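Local coordinates for peptidoglycan glycosyltransferase (Atopobium parvulum, PDB 4OVD), which belongs to the penicillin-binding proteins, combining a dimerisation domain with a penicillin-binding transpeptidase domain, at residues I517-P520 against S521-D524; V544-S547 against Q548-D552. All blocks are in the same frame, centred on the assembly; numbering follows the deposited sequence.

Contact 1: I517-P520 against S521-D524; sequences IVNP and SESD
Asn-519 and Glu-522 meet across a tight turn, through both backbone and side chains. The carbonyl O of Asn-519 accepts the backbone N of Glu-522 at 2.8 Å, a short and fairly straight bond, although the donor stands 45° out of the carbonyl plane. One residue on, the backbone N of Ser-523 reaches the O of Pro-520 at 3.4 Å, a weak bond, long and bent at the hydrogen. With Pro-520, Ser-521 and Glu-522 all in the right-handed helical region, the two bonds define overlapping type I beta turns, whose second residue in the first case is the proline. They form the connection between the antiparallel neighbours 510-518 and 525-532 of the five-stranded sheet, where Val-518 and Leu-525 are still backbone-paired.

The side chains of Asn-519 and Glu-522 leave the turn side by side. CB of Asn-519 lies 4.0 Å from CG of Glu-522, and farther out the amide and carboxylate planes are 61° apart. Asn-519 ND2 stays 3.8 Å from Glu-522 OE2, too long for a bond. Asn-519 has its CG anti to the carbonyl carbon (chi1 -67°), which carries the amide along the glutamate chain; its OD1 is taken by the backbone N of Thr-486, and its backbone is bonded to Thr-486 as well. Pro-520, directed away from the turn's second half, packs on Leu-465 of helix 458-474.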
loop_
_atom_site.group_PDB
_atom_site.type_symbol
_atom_site.label_atom_id
_atom_site.label_comp_id
_atom_site.label_asym_id
_atom_site.label_seq_id
_atom_site.Cartn_x
_atom_site.Cartn_y
_atom_site.Cartn_z
ATOM N N ILE A 517 -10.896 5.305 0.004
ATOM C CA ILE A 517 -10.967 5.878 -1.312
ATOM C C ILE A 517 -11.824 7.115 -1.131
ATOM O O ILE A 517 -12.918 7.032 -0.576
ATOM C CB ILE A 517 -11.679 4.876 -2.251
ATOM C CG1 ILE A 517 -10.921 3.548 -2.287
ATOM C CG2 ILE A 517 -11.796 5.447 -3.651
ATOM C CD1 ILE A 517 -11.689 2.304 -2.743
ATOM N N VAL A 518 -11.323 8.261 -1.560
ATOM C CA VAL A 518 -12.045 9.518 -1.415
ATOM C C VAL A 518 -12.762 9.798 -2.755
ATOM O O VAL A 518 -12.155 9.625 -3.798
ATOM C CB VAL A 518 -11.080 10.675 -1.066
ATOM C CG1 VAL A 518 -11.854 11.935 -0.756
ATOM C CG2 VAL A 518 -10.211 10.327 0.127
ATOM N N ASN A 519 -14.049 10.187 -2.702
ATOM C CA ASN A 519 -14.880 10.479 -3.866
ATOM C C ASN A 519 -14.558 9.493 -4.931
ATOM O O ASN A 519 -13.922 9.828 -5.964
ATOM C CB ASN A 519 -14.661 11.902 -4.339
ATOM C CG ASN A 519 -15.159 12.917 -3.327
ATOM O OD1 ASN A 519 -15.759 12.555 -2.326
ATOM N ND2 ASN A 519 -14.927 14.204 -3.593
ATOM N N PRO A 520 -14.941 8.238 -4.665
ATOM C CA PRO A 520 -14.679 7.106 -5.524
ATOM C C PRO A 520 -15.143 7.296 -6.975
ATOM O O PRO A 520 -14.511 6.748 -7.873
ATOM C CB PRO A 520 -15.445 5.988 -4.842
ATOM C CG PRO A 520 -15.545 6.436 -3.418
ATOM C CD PRO A 520 -15.840 7.861 -3.555
ATOM N N SER A 521 -16.199 8.092 -7.187
ATOM C CA SER A 521 -16.680 8.387 -8.521
ATOM C C SER A 521 -15.721 9.322 -9.276
ATOM O O SER A 521 -15.863 9.477 -10.461
ATOM C CB SER A 521 -18.102 8.989 -8.455
ATOM O OG SER A 521 -18.164 10.204 -7.679
ATOM N N GLU A 522 -14.768 9.968 -8.602
ATOM C CA GLU A 522 -13.783 10.860 -9.272
ATOM C C GLU A 522 -12.468 10.166 -9.643
ATOM O O GLU A 522 -11.701 10.722 -10.406
ATOM C CB GLU A 522 -13.498 12.126 -8.440
ATOM C CG GLU A 522 -14.748 12.996 -8.237
ATOM C CD GLU A 522 -14.480 14.359 -7.575
ATOM O OE1 GLU A 522 -13.296 14.759 -7.425
ATOM O OE2 GLU A 522 -15.476 15.056 -7.230
ATOM N N SER A 523 -12.181 9.006 -9.043
ATOM C CA SER A 523 -11.030 8.172 -9.375
ATOM C C SER A 523 -9.699 8.891 -9.209
ATOM O O SER A 523 -8.779 8.705 -9.988
ATOM C CB SER A 523 -11.158 7.631 -10.821
ATOM O OG SER A 523 -12.385 6.923 -11.003
ATOM N N ASP A 524 -9.597 9.715 -8.184
ATOM C CA ASP A 524 -8.396 10.462 -8.008
ATOM C C ASP A 524 -7.636 10.185 -6.737
ATOM O O ASP A 524 -6.473 10.546 -6.689
ATOM C CB ASP A 524 -8.732 11.967 -8.071
ATOM C CG ASP A 524 -9.130 12.443 -9.492
ATOM O OD1 ASP A 524 -8.416 12.094 -10.445
ATOM O OD2 ASP A 524 -10.111 13.204 -9.630
#

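Contact 2: V544-S547 against Q548-D552; sequences VVFS and QFAKD
Phe-546 and Ala-550, one helical turn apart, are joined by backbone and side chain alike. Their backbone bond, Ala-550 N to Phe-546 O at 2.7 Å, is the shorter of two strong i-to-i+4 bonds here. The other, Phe-549 N to Val-545 O at 2.9 Å, runs nearly along the C=O axis. Bonds from Gln-548 N to Val-544 O and from Lys-551 N to Ser-547 O, each 3.5 Å, are weak, and both involve the more solvent-facing residues.

The side-chain packing is a CH-pi contact. Ala-550 CB sits over the centre of one face of the Phe-546 ring, 3.8 Å from its centroid and 13° off the normal. Phe-546 has CG anti to the backbone N (chi1 168°), which swings the ring out and around the helix axis, one face turned to the alanine methyl of the next turn. This is the buried flank of the amphipathic helix 542-556, which packs on the five-stranded sheet of the transpeptidase domain: Phe-546, Phe-549 and Ala-550 all touch Val-527 of strand 525-532, and Phe-546 meets Phe-514 edge-to-face. Helix 225-242 lies alongside, where Phe-549 touches Ala-231.

A hydroxyl adds to the backbone ladder. With chi1 at 56°, Ser-547 OG is placed between its own N and carbonyl carbon and turns back along the helix, donating to Val-544 O at 2.7 Å. That carbonyl therefore has two donors, the hydroxyl and the weaker Gln-548 N, while the weak bond of OG with Arg-479 O, also a carbonyl, can at most share or compete for the one hydroxyl proton.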
loop_
_atom_site.group_PDB
_atom_site.type_symbol
_atom_site.label_atom_id
_atom_site.label_comp_id
_atom_site.label_asym_id
_atom_site.label_seq_id
_atom_site.Cartn_x
_atom_site.Cartn_y
_atom_site.Cartn_z
ATOM N N VAL A 544 -8.482 7.577 12.134
ATOM C CA VAL A 544 -8.381 9.001 12.536
ATOM C C VAL A 544 -7.286 9.709 11.758
ATOM O O VAL A 544 -7.477 10.827 11.249
ATOM C CB VAL A 544 -8.139 9.141 14.049
ATOM C CG1 VAL A 544 -7.844 10.582 14.443
ATOM C CG2 VAL A 544 -9.333 8.644 14.828
ATOM N N VAL A 545 -6.144 9.033 11.603
ATOM C CA VAL A 545 -5.051 9.576 10.848
ATOM C C VAL A 545 -5.481 9.752 9.401
ATOM O O VAL A 545 -5.186 10.762 8.784
ATOM C CB VAL A 545 -3.807 8.645 10.918
ATOM C CG1 VAL A 545 -2.709 9.147 10.017
ATOM C CG2 VAL A 545 -3.312 8.502 12.347
ATOM N N PHE A 546 -6.181 8.789 8.852
ATOM C CA PHE A 546 -6.654 8.904 7.457
ATOM C C PHE A 546 -7.518 10.156 7.237
ATOM O O PHE A 546 -7.365 10.862 6.214
ATOM C CB PHE A 546 -7.463 7.667 7.062
ATOM C CG PHE A 546 -8.225 7.806 5.751
ATOM C CD1 PHE A 546 -9.386 8.543 5.691
ATOM C CD2 PHE A 546 -7.801 7.142 4.589
ATOM C CE1 PHE A 546 -10.098 8.653 4.511
ATOM C CE2 PHE A 546 -8.523 7.225 3.407
ATOM C CZ PHE A 546 -9.683 7.971 3.364
ATOM N N SER A 547 -8.460 10.411 8.142
ATOM C CA SER A 547 -9.351 11.553 7.957
ATOM C C SER A 547 -8.593 12.846 7.784
ATOM O O SER A 547 -8.949 13.631 6.928
ATOM C CB SER A 547 -10.438 11.719 9.054
ATOM O OG SER A 547 -9.883 11.802 10.352
ATOM N N GLN A 548 -7.558 13.055 8.588
ATOM C CA GLN A 548 -6.739 14.248 8.492
ATOM C C GLN A 548 -5.794 14.225 7.281
ATOM O O GLN A 548 -5.728 15.183 6.512
ATOM C CB GLN A 548 -5.955 14.469 9.789
ATOM C CG GLN A 548 -4.931 15.617 9.714
ATOM C CD GLN A 548 -5.478 17.025 9.362
ATOM O OE1 GLN A 548 -4.686 17.957 9.106
ATOM N NE2 GLN A 548 -6.795 17.196 9.371
ATOM N N PHE A 549 -5.101 13.121 7.034
ATOM C CA PHE A 549 -4.217 13.141 5.935
ATOM C C PHE A 549 -4.925 13.091 4.548
ATOM O O PHE A 549 -4.523 13.747 3.577
ATOM C CB PHE A 549 -3.172 12.027 6.074
ATOM C CG PHE A 549 -2.269 11.966 4.927
ATOM C CD1 PHE A 549 -1.266 12.898 4.783
ATOM C CD2 PHE A 549 -2.417 10.977 3.968
ATOM C CE1 PHE A 549 -0.429 12.875 3.688
ATOM C CE2 PHE A 549 -1.605 10.954 2.869
ATOM C CZ PHE A 549 -0.597 11.899 2.732
ATOM N N ALA A 550 -5.971 12.327 4.439
ATOM C CA ALA A 550 -6.652 12.228 3.143
ATOM C C ALA A 550 -7.302 13.569 2.760
ATOM O O ALA A 550 -7.351 13.910 1.585
ATOM C CB ALA A 550 -7.664 11.117 3.148
ATOM N N LYS A 551 -7.723 14.316 3.772
ATOM C CA LYS A 551 -8.321 15.659 3.631
ATOM C C LYS A 551 -7.257 16.551 3.038
ATOM O O LYS A 551 -7.472 17.163 1.975
ATOM C CB LYS A 551 -8.767 16.137 5.024
ATOM C CG LYS A 551 -9.144 17.584 5.195
ATOM C CD LYS A 551 -10.269 17.959 4.279
ATOM C CE LYS A 551 -10.721 19.376 4.624
ATOM N NZ LYS A 551 -11.689 19.878 3.623
ATOM N N ASP A 552 -6.088 16.587 3.696
ATOM C CA ASP A 552 -4.945 17.358 3.190
ATOM C C ASP A 552 -4.540 16.885 1.816
ATOM O O ASP A 552 -4.139 17.680 1.013
ATOM C CB ASP A 552 -3.726 17.225 4.093
ATOM C CG ASP A 552 -3.948 17.837 5.452
ATOM O OD1 ASP A 552 -5.017 18.447 5.660
ATOM O OD2 ASP A 552 -3.064 17.676 6.312
#

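In the fold
Along the chain the two contacts come in series, contact 1 at the turn between strands 510-518 and 525-532 and contact 2 in helix 542-556, entered soon after the second of these strands. Their centres lie about 15 Å apart, yet they touch at one point: CG2 of Val-518 packs 4.0 Å from CB of Ala-550 and equally close to CZ of Phe-546. The end of strand 510-518 thus meets the buried flank of the helix laid on its sheet. Helix 458-474 contributes Leu-465 and Met-468 against Ile-517, so sheet residues 517 and 518 are packed by two different helices within the transpeptidase domain.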